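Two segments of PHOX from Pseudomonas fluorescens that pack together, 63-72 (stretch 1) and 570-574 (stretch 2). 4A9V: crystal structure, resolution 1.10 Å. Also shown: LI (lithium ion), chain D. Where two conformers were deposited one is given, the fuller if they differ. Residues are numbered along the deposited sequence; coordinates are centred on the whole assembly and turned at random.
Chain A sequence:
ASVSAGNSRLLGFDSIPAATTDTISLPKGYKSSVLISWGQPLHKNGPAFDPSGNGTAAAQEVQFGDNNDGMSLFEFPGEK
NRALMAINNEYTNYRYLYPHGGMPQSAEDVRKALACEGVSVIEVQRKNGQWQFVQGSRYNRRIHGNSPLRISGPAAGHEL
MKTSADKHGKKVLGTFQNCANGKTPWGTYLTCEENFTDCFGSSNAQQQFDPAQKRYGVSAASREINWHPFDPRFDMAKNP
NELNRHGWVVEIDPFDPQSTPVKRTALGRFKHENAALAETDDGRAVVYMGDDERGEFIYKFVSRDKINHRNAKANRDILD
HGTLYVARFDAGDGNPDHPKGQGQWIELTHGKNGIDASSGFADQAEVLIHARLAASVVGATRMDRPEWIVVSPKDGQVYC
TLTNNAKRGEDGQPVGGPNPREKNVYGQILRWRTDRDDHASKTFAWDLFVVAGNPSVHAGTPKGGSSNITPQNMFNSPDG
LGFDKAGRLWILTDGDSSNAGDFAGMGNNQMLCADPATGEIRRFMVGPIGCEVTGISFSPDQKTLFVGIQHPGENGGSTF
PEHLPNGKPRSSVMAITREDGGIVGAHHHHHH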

# COMPACT_ATOMS: atom_id res chain seq x y z
N GLN A 63 -14.89 -7.58 13.69
CA GLN A 63 -15.29 -7.91 12.33
C GLN A 63 -14.19 -7.49 11.36
O GLN A 63 -13.45 -6.54 11.62
CB GLN A 63 -16.59 -7.18 11.96
CG GLN A 63 -17.81 -7.71 12.69
CD GLN A 63 -18.99 -6.75 12.67
OE1 GLN A 63 -18.83 -5.53 12.54
NE2 GLN A 63 -20.17 -7.30 12.89
N PHE A 64 -14.10 -8.20 10.24
CA PHE A 64 -13.21 -7.81 9.16
C PHE A 64 -13.40 -6.32 8.87
O PHE A 64 -14.52 -5.83 8.78
CB PHE A 64 -13.51 -8.65 7.92
CG PHE A 64 -12.44 -8.61 6.87
CD1 PHE A 64 -11.25 -9.29 7.06
CD2 PHE A 64 -12.65 -7.95 5.68
CE1 PHE A 64 -10.28 -9.30 6.09
CE2 PHE A 64 -11.68 -7.95 4.69
CZ PHE A 64 -10.49 -8.62 4.90
N GLY A 65 -12.28 -5.61 8.73
CA GLY A 65 -12.32 -4.17 8.56
C GLY A 65 -12.77 -3.77 7.17
O GLY A 65 -13.10 -4.62 6.33
N ASP A 66 -12.83 -2.46 6.95
CA ASP A 66 -13.33 -1.90 5.71
C ASP A 66 -12.19 -1.68 4.72
O ASP A 66 -11.01 -1.78 5.06
CB ASP A 66 -14.07 -0.59 6.01
CG ASP A 66 -15.18 -0.27 5.01
OD1 ASP A 66 -15.26 -0.95 3.96
OD2 ASP A 66 -15.93 0.69 5.27
N ASN A 67 -12.55 -1.42 3.47
CA ASN A 67 -11.62 -1.04 2.42
C ASN A 67 -10.31 -1.82 2.48
O ASN A 67 -9.22 -1.24 2.53
CB ASN A 67 -11.42 0.48 2.40
CG ASN A 67 -12.67 1.20 1.90
OD1 ASN A 67 -13.55 0.59 1.31
ND2 ASN A 67 -12.73 2.51 2.13
N ASN A 68 -10.41 -3.12 2.25
CA ASN A 68 -9.23 -3.97 2.32
C ASN A 68 -8.25 -3.66 1.20
O ASN A 68 -8.63 -3.24 0.11
CB ASN A 68 -9.59 -5.46 2.36
CG ASN A 68 -10.51 -5.89 1.25
OD1 ASN A 68 -11.64 -6.30 1.53
ND2 ASN A 68 -9.92 -6.21 0.10
N ASP A 69 -6.97 -3.67 1.56
CA ASP A 69 -5.93 -3.09 0.74
C ASP A 69 -4.76 -4.10 0.65
O ASP A 69 -4.97 -5.26 0.30
CB ASP A 69 -5.55 -1.71 1.31
CG ASP A 69 -4.97 -0.76 0.28
OD1 ASP A 69 -4.34 -1.24 -0.69
OD2 ASP A 69 -5.11 0.47 0.47
N GLY A 70 -3.55 -3.70 1.00
CA GLY A 70 -2.42 -4.63 0.90
C GLY A 70 -2.59 -5.83 1.82
O GLY A 70 -3.21 -5.74 2.88
N MET A 71 -1.99 -6.96 1.43
CA MET A 71 -2.12 -8.20 2.17
C MET A 71 -1.01 -9.16 1.82
O MET A 71 -0.48 -9.16 0.70
CB MET A 71 -3.47 -8.85 1.91
CG MET A 71 -3.73 -9.17 0.45
SD MET A 71 -5.41 -9.82 0.24
CE MET A 71 -5.45 -10.00 -1.54
N SER A 72 -0.70 -10.02 2.77
CA SER A 72 0.24 -11.11 2.56
C SER A 72 -0.35 -12.42 3.06
O SER A 72 -1.09 -12.45 4.06
CB SER A 72 1.56 -10.85 3.30
OG SER A 72 2.28 -9.76 2.76
N ARG A 570 -19.74 -4.15 -0.56
CA ARG A 570 -18.77 -4.45 0.49
C ARG A 570 -17.41 -4.76 -0.13
O ARG A 570 -17.29 -5.68 -0.94
CB ARG A 570 -19.23 -5.65 1.33
CG ARG A 570 -20.56 -5.41 2.03
CD ARG A 570 -21.18 -6.71 2.51
NE ARG A 570 -20.42 -7.31 3.61
CZ ARG A 570 -20.72 -8.47 4.16
NH1 ARG A 570 -21.70 -9.20 3.66
NH2 ARG A 570 -20.01 -8.92 5.19
N SER A 571 -16.38 -4.04 0.31
CA SER A 571 -15.01 -4.39 -0.03
C SER A 571 -14.77 -5.85 0.30
O SER A 571 -15.20 -6.34 1.35
CB SER A 571 -14.03 -3.53 0.77
OG SER A 571 -14.10 -2.17 0.39
N SER A 572 -14.10 -6.55 -0.61
CA SER A 572 -13.93 -7.98 -0.49
C SER A 572 -12.55 -8.40 -0.96
O SER A 572 -11.96 -7.77 -1.85
CB SER A 572 -14.98 -8.71 -1.32
OG SER A 572 -16.30 -8.39 -0.89
N VAL A 573 -12.07 -9.50 -0.39
CA VAL A 573 -10.94 -10.23 -0.93
C VAL A 573 -11.50 -11.38 -1.76
O VAL A 573 -12.35 -12.15 -1.28
CB VAL A 573 -10.04 -10.77 0.19
CG1 VAL A 573 -8.89 -11.59 -0.37
CG2 VAL A 573 -9.51 -9.62 1.04
N MET A 574 -11.04 -11.47 -3.00
CA MET A 574 -11.47 -12.49 -3.95
C MET A 574 -10.40 -13.55 -4.09
O MET A 574 -9.21 -13.25 -4.05
CB MET A 574 -11.73 -11.86 -5.32
CG MET A 574 -12.63 -10.64 -5.30
SD MET A 574 -14.26 -10.94 -4.60
CE MET A 574 -14.94 -12.09 -5.79
LI LI D . -3.98 1.06 -1.32
O HOH W 1 -16.43 -1.58 1.71
O HOH W 2 -4.45 2.35 -1.17
O HOH W 3 -2.40 0.33 -1.82

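Segments far apart in sequence often meet through a few side chains that combine polar and apolar contacts, and the contact between residues 63-72 and 570-574 of PHOX is a compact example. More than 500 residues separate the partners, and the surface buried between them is modest, 310 Å² over both sides. Ser-571 (73 Å²) and Val-573 (74 Å²) have the most area covered by the other stretch, and Asn-68 (58 Å²) has the most on stretch 1. The two strands do not pair as neighbours in a sheet: their axes come no closer than 7.7 Å and run at 46° to each other. The contact is made mainly by side chains, and a water bridges the loop residues Asp-66 and Ser-571 just before the strands.

Arg-570 leads into the contact without touching stretch 1, but Arg-570 O accepts a hydrogen bond from Ser-572 OG at 2.9 Å, which ties down the start of the segment. Ser-571 follows, its CA-to-CB bond directed toward stretch 1. A small polar residue fits here, where Ser-571 CA lies 5.4 Å from Asn-67 CA. Ser-571 OG is 3.0 Å from Asn-67 OD1; although the CA-to-CB bond of Asn-67 points away, the end of its side chain comes nearer. Water 1 bridges the stretches, its O accepting from Ser-571 N at 2.8 Å and donating to Asp-66 OD1 at 2.6 Å. Asp-66 OD1 also accepts from Asn-67 N at 2.8 Å, so one carboxylate oxygen accepts both from its own segment and from the bridging water.

Ser-572 begins the strand and its CA-to-CB bond points away, leaving its backbone to face the contact. Asn-68, with chi1 in the p well, points toward stretch 2, and Asn-68 ND2 donates to Ser-572 O in a weak hydrogen bond of 3.2 Å with an angle of 163°. An amide suits this place because it can donate to a backbone carbonyl without bringing a charge into a buried site.

At Val-573 the CA-to-CB bond again points toward stretch 1, and the chemistry becomes largely apolar. Val-573 CG2 lies 4.1 Å from Phe-64 CZ, approaching the ring obliquely, and 3.6 Å from Asn-68 ND2. Val-573 CG1 is 4.0 Å from Met-71 SD. Both methyls lie near that sulfur, which Met-71, with chi1 p and chi2 t, places beside the valine.

Met-574 continues the strand, but the end of its side chain leads away. From Ser-571 to Val-573, the contact passes from a serine and its water, through a backbone carbonyl, to an apolar side chain.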